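Local atomic coordinates of single-stranded DNA-binding protein DdrB (PDB entry 4NOE), a protein that binds single-stranded DNA and probably promotes accurate annealing of complementary strands in the DNA damage response of Deinococcus radiodurans. Residues F10-G15 with L38-G43. Sequence-based numbering, arbitrary orientation.
Sequences FITDLG and LGWTSG
Ile11 and Thr41 form a single antiparallel bridge of the hydrogen-bonded kind, an example of a lone backbone rung flanked by side-chain contacts. Ile11 N gives a short, nearly straight bond to Thr41 O (2.6 Å), meeting that carbonyl almost head-on, and Thr41 N points back to Ile11 O, an atom whose position is less certain. Beyond the rung, Trp40 NE1 makes a weak, bent bond to Asp13 OD1 (3.2 Å). The carboxylate and indole planes are nearly parallel, 11° apart, but OD1 lies off the ring plane, in keeping with the bend, while Asp13 OD2 is held by Tyr144 of a second subunit.

Packing centres on the indole. Thr12 CG2 sits over the middle of its six-membered ring, 3.6 Å from the centroid, in a CH-pi contact. With chi1 at 71°, Thr12 keeps that methyl beside its own backbone N and turns OG1 to accept from Leu14 N, an ST turn. Phe10 meets the same indole at its far end: CE3 of Trp40 lies 3.6 Å from Phe10 CB, and the indole edge faces the phenyl ring in an offset edge-to-face pair, planes at 65°. An alanine in place of Trp40 would probably leave the Thr12 methyl and the Phe10 ring facing a gap and Asp13 OD1 without its indole N-H.

The bridge ties the end of strand 6-11, and Trp40 the type I turn after it, to the loop leaving helix 28-37, where Gly39 takes the positive-phi position of a Schellman motif. Tyr35 of that helix stacks on Trp40 and also meets Phe10, while Val18 of strand 17-22 packs on Trp40 and Val20 on Phe10.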
loop_
_atom_site.group_PDB
_atom_site.type_symbol
_atom_site.label_atom_id
_atom_site.label_comp_id
_atom_site.label_asym_id
_atom_site.label_seq_id
_atom_site.Cartn_x
_atom_site.Cartn_y
_atom_site.Cartn_z
ATOM N N PHE E 10 -23.827 5.085 -25.368
ATOM C CA PHE E 10 -22.677 5.952 -25.556
ATOM C C PHE E 10 -22.448 6.792 -24.315
ATOM O O PHE E 10 -23.363 7.016 -23.514
ATOM C CB PHE E 10 -22.904 6.932 -26.710
ATOM C CG PHE E 10 -22.912 6.303 -28.077
ATOM C CD1 PHE E 10 -21.724 5.944 -28.699
ATOM C CD2 PHE E 10 -24.103 6.123 -28.760
ATOM C CE1 PHE E 10 -21.725 5.392 -29.960
ATOM C CE2 PHE E 10 -24.113 5.581 -30.029
ATOM C CZ PHE E 10 -22.920 5.212 -30.631
ATOM N N ILE E 11 -21.216 7.261 -24.180
ATOM C CA ILE E 11 -20.895 8.353 -23.298
ATOM C C ILE E 11 -20.604 9.513 -24.244
ATOM O O ILE E 11 -19.714 9.418 -25.093
ATOM C CB ILE E 11 -19.649 8.054 -22.468
ATOM C CG1 ILE E 11 -19.878 6.838 -21.567
ATOM C CG2 ILE E 11 -19.280 9.272 -21.625
ATOM C CD1 ILE E 11 -20.972 7.044 -20.514
ATOM N N THR E 12 -21.372 10.587 -24.135
ATOM C CA THR E 12 -21.268 11.685 -25.087
ATOM C C THR E 12 -20.045 12.549 -24.800
ATOM O O THR E 12 -19.318 12.325 -23.823
ATOM C CB THR E 12 -22.526 12.593 -25.033
ATOM O OG1 THR E 12 -22.516 13.338 -23.805
ATOM C CG2 THR E 12 -23.791 11.752 -25.088
ATOM N N ASP E 13 -19.838 13.560 -25.637
ATOM C CA ASP E 13 -18.745 14.512 -25.435
ATOM C C ASP E 13 -18.906 15.252 -24.112
ATOM O O ASP E 13 -17.932 15.762 -23.573
ATOM C CB ASP E 13 -18.692 15.515 -26.591
ATOM C CG ASP E 13 -20.015 16.237 -26.797
ATOM O OD1 ASP E 13 -21.053 15.564 -26.966
ATOM O OD2 ASP E 13 -20.026 17.482 -26.777
ATOM N N LEU E 14 -20.129 15.300 -23.588
ATOM C CA LEU E 14 -20.387 15.914 -22.277
ATOM C C LEU E 14 -20.434 14.866 -21.169
ATOM O O LEU E 14 -20.871 15.147 -20.042
ATOM C CB LEU E 14 -21.707 16.694 -22.291
ATOM C CG LEU E 14 -21.707 18.214 -22.498
ATOM C CD1 LEU E 14 -20.310 18.805 -22.663
ATOM C CD2 LEU E 14 -22.580 18.598 -23.670
ATOM N N GLY E 15 -19.987 13.654 -21.474
ATOM C CA GLY E 15 -19.941 12.609 -20.464
ATOM C C GLY E 15 -21.276 11.947 -20.158
ATOM O O GLY E 15 -21.341 11.012 -19.342
ATOM N N LEU E 38 -18.551 12.754 -33.406
ATOM C CA LEU E 38 -18.894 13.765 -32.404
ATOM C C LEU E 38 -18.092 13.567 -31.119
ATOM O O LEU E 38 -18.243 14.330 -30.161
ATOM C CB LEU E 38 -20.394 13.747 -32.093
ATOM C CG LEU E 38 -21.334 14.099 -33.251
ATOM C CD1 LEU E 38 -22.783 14.039 -32.794
ATOM C CD2 LEU E 38 -21.005 15.473 -33.837
ATOM N N GLY E 39 -17.248 12.539 -31.101
ATOM C CA GLY E 39 -16.456 12.228 -29.921
ATOM C C GLY E 39 -17.228 11.409 -28.899
ATOM O O GLY E 39 -16.828 11.313 -27.742
ATOM N N TRP E 40 -18.338 10.810 -29.310
ATOM C CA TRP E 40 -19.035 9.912 -28.406
ATOM C C TRP E 40 -18.325 8.566 -28.394
ATOM O O TRP E 40 -17.872 8.093 -29.432
ATOM C CB TRP E 40 -20.478 9.689 -28.842
ATOM C CG TRP E 40 -21.364 10.878 -28.750
ATOM C CD1 TRP E 40 -20.991 12.202 -28.717
ATOM C CD2 TRP E 40 -22.792 10.861 -28.707
ATOM N NE1 TRP E 40 -22.111 13.004 -28.661
ATOM C CE2 TRP E 40 -23.225 12.207 -28.648
ATOM C CE3 TRP E 40 -23.747 9.843 -28.710
ATOM C CZ2 TRP E 40 -24.577 12.549 -28.593
ATOM C CZ3 TRP E 40 -25.083 10.183 -28.661
ATOM C CH2 TRP E 40 -25.487 11.530 -28.599
ATOM N N THR E 41 -18.254 7.944 -27.222
ATOM C CA THR E 41 -17.628 6.635 -27.097
ATOM C C THR E 41 -18.603 5.649 -26.495
ATOM O O THR E 41 -19.552 6.042 -25.811
ATOM C CB THR E 41 -16.377 6.686 -26.185
ATOM O OG1 THR E 41 -16.742 7.185 -24.891
ATOM C CG2 THR E 41 -15.323 7.580 -26.788
ATOM N N SER E 42 -18.364 4.362 -26.730
ATOM C CA SER E 42 -19.212 3.317 -26.162
ATOM C C SER E 42 -18.359 2.278 -25.451
ATOM O O SER E 42 -17.446 1.717 -26.049
ATOM C CB SER E 42 -19.996 2.624 -27.261
ATOM O OG SER E 42 -20.890 1.679 -26.690
ATOM N N GLY E 43 -18.643 2.006 -24.182
ATOM C CA GLY E 43 -17.843 1.028 -23.456
ATOM C C GLY E 43 -16.529 1.625 -22.985
ATOM O O GLY E 43 -16.317 2.833 -23.114
#